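Local coordinates for MucR Phosphodiesterase (Pseudomonas aeruginosa, PDB 5M1T), which belongs to the EAL-domain family of phosphodiesterases and carries magnesium ions and the ligand C2E in its pocket, at residues 211-216 against 240-245. Numbering follows the deposited sequence.
With MG (magnesium ion), chain E; C2E (9,9'-[(2R,3R,3aS,5S,7aR,9R,10R,10aS,12S,14aR)-3,5,10,12-tetrahydroxy-5,12-dioxidooctahydro-2H,7H-difuro[3,2-d:3',2'-j][1,3,7,9,2,8]tetraoxadiphosphacyclododecine-2,9-diyl]bis(2-amino-1,9-dihydro-6H-purin-6-one)), chain C.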
loop_
_atom_site.group_PDB
_atom_site.type_symbol
_atom_site.label_atom_id
_atom_site.label_comp_id
_atom_site.label_asym_id
_atom_site.label_seq_id
_atom_site.Cartn_x
_atom_site.Cartn_y
_atom_site.Cartn_z
ATOM N N GLY A 211 15.885 9.702 -18.528
ATOM C CA GLY A 211 16.321 11.104 -18.458
ATOM C C GLY A 211 17.829 11.259 -18.458
ATOM O O GLY A 211 18.387 12.158 -19.110
ATOM N N PHE A 212 18.513 10.354 -17.781
ATOM C CA PHE A 212 19.975 10.410 -17.730
ATOM C C PHE A 212 20.653 9.947 -19.005
ATOM O O PHE A 212 21.741 10.429 -19.361
ATOM C CB PHE A 212 20.482 9.585 -16.562
ATOM C CG PHE A 212 19.974 10.076 -15.245
ATOM C CD1 PHE A 212 20.475 11.242 -14.704
ATOM C CD2 PHE A 212 18.977 9.401 -14.578
ATOM C CE1 PHE A 212 20.027 11.718 -13.504
ATOM C CE2 PHE A 212 18.500 9.875 -13.383
ATOM C CZ PHE A 212 19.020 11.047 -12.847
ATOM N N ILE A 213 20.000 9.043 -19.716
ATOM C CA ILE A 213 20.522 8.597 -21.004
ATOM C C ILE A 213 20.397 9.713 -22.053
ATOM O O ILE A 213 21.324 9.973 -22.808
ATOM C CB ILE A 213 19.791 7.331 -21.483
ATOM C CG1 ILE A 213 19.831 6.247 -20.399
ATOM C CG2 ILE A 213 20.358 6.834 -22.793
ATOM C CD1 ILE A 213 21.174 5.987 -19.776
ATOM N N ASN A 214 19.230 10.345 -22.088
ATOM C CA ASN A 214 18.929 11.375 -23.066
ATOM C C ASN A 214 19.795 12.624 -22.915
ATOM O O ASN A 214 20.061 13.306 -23.895
ATOM C CB ASN A 214 17.479 11.789 -22.897
ATOM C CG ASN A 214 16.975 12.647 -24.033
ATOM O OD1 ASN A 214 17.222 12.371 -25.224
ATOM N ND2 ASN A 214 16.228 13.676 -23.678
ATOM N N GLU A 215 20.195 12.953 -21.685
ATOM C CA GLU A 215 20.981 14.154 -21.462
ATOM C C GLU A 215 22.499 13.945 -21.632
ATOM O O GLU A 215 23.250 14.903 -21.499
ATOM C CB GLU A 215 20.688 14.740 -20.066
ATOM C CG GLU A 215 19.266 15.301 -19.878
ATOM C CD GLU A 215 19.044 16.657 -20.536
ATOM O OE1 GLU A 215 17.885 16.993 -20.922
ATOM O OE2 GLU A 215 20.047 17.394 -20.663
ATOM N N LEU A 216 22.960 12.724 -21.917
ATOM C CA LEU A 216 24.413 12.441 -21.872
ATOM C C LEU A 216 25.199 13.371 -22.795
ATOM O O LEU A 216 26.207 13.895 -22.416
ATOM C CB LEU A 216 24.708 10.980 -22.206
ATOM C CG LEU A 216 24.356 9.916 -21.159
ATOM C CD1 LEU A 216 24.233 8.540 -21.800
ATOM C CD2 LEU A 216 25.359 9.888 -20.022
ATOM N N ILE A 240 21.951 -4.152 -14.084
ATOM C CA ILE A 240 21.611 -2.799 -14.511
ATOM C C ILE A 240 20.972 -2.757 -15.924
ATOM O O ILE A 240 21.510 -3.322 -16.880
ATOM C CB ILE A 240 22.870 -1.914 -14.504
ATOM C CG1 ILE A 240 23.452 -1.861 -13.105
ATOM C CG2 ILE A 240 22.550 -0.505 -14.969
ATOM C CD1 ILE A 240 22.472 -1.354 -12.071
ATOM N N VAL A 241 19.821 -2.098 -16.031
ATOM C CA VAL A 241 19.177 -1.900 -17.307
ATOM C C VAL A 241 19.287 -0.430 -17.662
ATOM O O VAL A 241 18.884 0.457 -16.859
ATOM C CB VAL A 241 17.680 -2.277 -17.251
ATOM C CG1 VAL A 241 17.048 -2.156 -18.632
ATOM C CG2 VAL A 241 17.471 -3.685 -16.732
ATOM N N ALA A 242 19.794 -0.148 -18.856
ATOM C CA ALA A 242 19.759 1.224 -19.347
ATOM C C ALA A 242 18.516 1.381 -20.184
ATOM O O ALA A 242 18.266 0.582 -21.078
ATOM C CB ALA A 242 20.980 1.570 -20.164
ATOM N N GLU A 243 17.757 2.423 -19.912
ATOM C CA GLU A 243 16.462 2.655 -20.554
ATOM C C GLU A 243 16.518 3.952 -21.368
ATOM O O GLU A 243 17.203 4.880 -20.999
ATOM C CB GLU A 243 15.380 2.650 -19.454
ATOM C CG GLU A 243 14.103 3.367 -19.751
ATOM C CD GLU A 243 13.233 3.495 -18.501
ATOM O OE1 GLU A 243 13.082 4.654 -17.969
ATOM O OE2 GLU A 243 12.752 2.428 -18.051
ATOM N N GLY A 244 15.833 4.000 -22.506
ATOM C CA GLY A 244 15.823 5.188 -23.350
ATOM C C GLY A 244 16.952 5.232 -24.378
ATOM O O GLY A 244 17.318 6.309 -24.842
ATOM N N VAL A 245 17.502 4.084 -24.745
ATOM C CA VAL A 245 18.617 4.057 -25.682
ATOM C C VAL A 245 18.089 4.334 -27.069
ATOM O O VAL A 245 17.355 3.510 -27.640
ATOM C CB VAL A 245 19.334 2.687 -25.641
ATOM C CG1 VAL A 245 20.501 2.617 -26.631
ATOM C CG2 VAL A 245 19.830 2.410 -24.218
HETATM MG MG MG E . 11.795 3.652 -16.080
HETATM P P1 C2E C . 8.509 3.717 -17.425
HETATM O O2P C2E C . 8.254 2.598 -16.454
HETATM O O1P C2E C . 9.813 4.460 -17.225
HETATM O "O5'" C2E C . 8.457 3.087 -18.890
HETATM C "C5'" C2E C . 9.404 3.452 -19.869
HETATM C "C4'" C2E C . 8.903 4.606 -20.709
HETATM O "O4'" C2E C . 9.983 5.052 -21.551
HETATM C "C3'" C2E C . 7.776 4.200 -21.642
HETATM O "O3'" C2E C . 6.912 5.320 -21.830
HETATM C "C2'" C2E C . 8.473 3.896 -22.950
HETATM O "O2'" C2E C . 7.629 4.054 -24.091
HETATM C "C1'" C2E C . 9.557 4.965 -22.912
HETATM N N9 C2E C . 10.718 4.667 -23.748
HETATM C C8 C2E C . 11.333 3.481 -23.889
HETATM N N7 C2E C . 12.377 3.598 -24.738
HETATM C C5 C2E C . 12.438 4.877 -25.133
HETATM C C6 C2E C . 13.299 5.668 -26.019
HETATM O O6 C2E C . 14.265 5.126 -26.601
HETATM N N1 C2E C . 13.009 6.972 -26.158
HETATM C C2 C2E C . 11.966 7.557 -25.525
HETATM N N2 C2E C . 11.720 8.874 -25.709
HETATM N N3 C2E C . 11.147 6.890 -24.692
HETATM C C4 C2E C . 11.337 5.575 -24.478
HETATM P P11 C2E C . 5.316 5.149 -21.729
HETATM O O21 C2E C . 4.925 3.861 -22.436
HETATM O O11 C2E C . 4.668 6.321 -22.387
HETATM O O5A C2E C . 4.956 5.037 -20.176
HETATM C C5A C2E C . 5.292 6.129 -19.314
HETATM C C4A C2E C . 5.164 5.695 -17.870
HETATM O O4A C2E C . 3.843 5.240 -17.596
HETATM C C3A C2E C . 6.022 4.503 -17.537
HETATM O O3A C2E C . 7.373 4.854 -17.299
HETATM C C2A C2E C . 5.343 3.943 -16.314
HETATM O O2A C2E C . 5.692 4.669 -15.144
HETATM C C1A C2E C . 3.887 4.208 -16.604
HETATM N N91 C2E C . 3.218 2.963 -17.080
HETATM C C81 C2E C . 3.170 2.452 -18.328
HETATM N N71 C2E C . 2.427 1.313 -18.353
HETATM C C51 C2E C . 2.001 1.102 -17.095
HETATM C C61 C2E C . 1.188 0.089 -16.400
HETATM O O61 C2E C . 0.721 -0.885 -17.028
HETATM N N11 C2E C . 0.983 0.245 -15.080
HETATM C C21 C2E C . 1.503 1.286 -14.394
HETATM N N21 C2E C . 1.266 1.391 -13.075
HETATM N N31 C2E C . 2.259 2.251 -14.958
HETATM C C41 C2E C . 2.530 2.186 -16.274
HETATM O O HOH W 1 12.024 5.827 -16.420
#
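In the EAL domain, a TIM-like barrel, strand 239-243 delivers a metal ligand at its C-terminal end, and the short helix 210-214, which follows the neighbouring parallel strand 205-208, packs against that end through Ile213. The nearest alpha carbons, those of Ile213 and Gly244, are 6.3 Å apart. Ile213 lies across the backbone of Glu243 and Gly244: CG1 lies 3.0 Å from Glu243 O, short for a carbon–oxygen pair and a value to be read with caution, while CG2 reaches the next carbonyl, 3.7 Å from Gly244 O. The first torsion explains this division, because CG2 stands opposite the backbone N and CG1 lies beside it (chi1 -53°), which sends the branches to successive peptides. From CG1 the chain continues to CD1, which makes a looser apolar contact with Ala242 CB at 4.4 Å. Leu254 of helix 248-257 touches both Ile213 and Ala242, adding a third element to this buried apolar patch. Gly244 has a positive phi (89°), and its carbonyl is shared between two neighbours: the O meets Ile213 CG2, and on the pocket side the carbon atom approaches O6 of C2E. The Glu243 side chain runs extended to a magnesium ion that Asp186 and Asp187 also bind. Its carboxylate is bidentate, with OE1 and OE2 each 2.5 Å from the magnesium, whose shell includes a water and, at 2.4 Å, atom O1P of C2E.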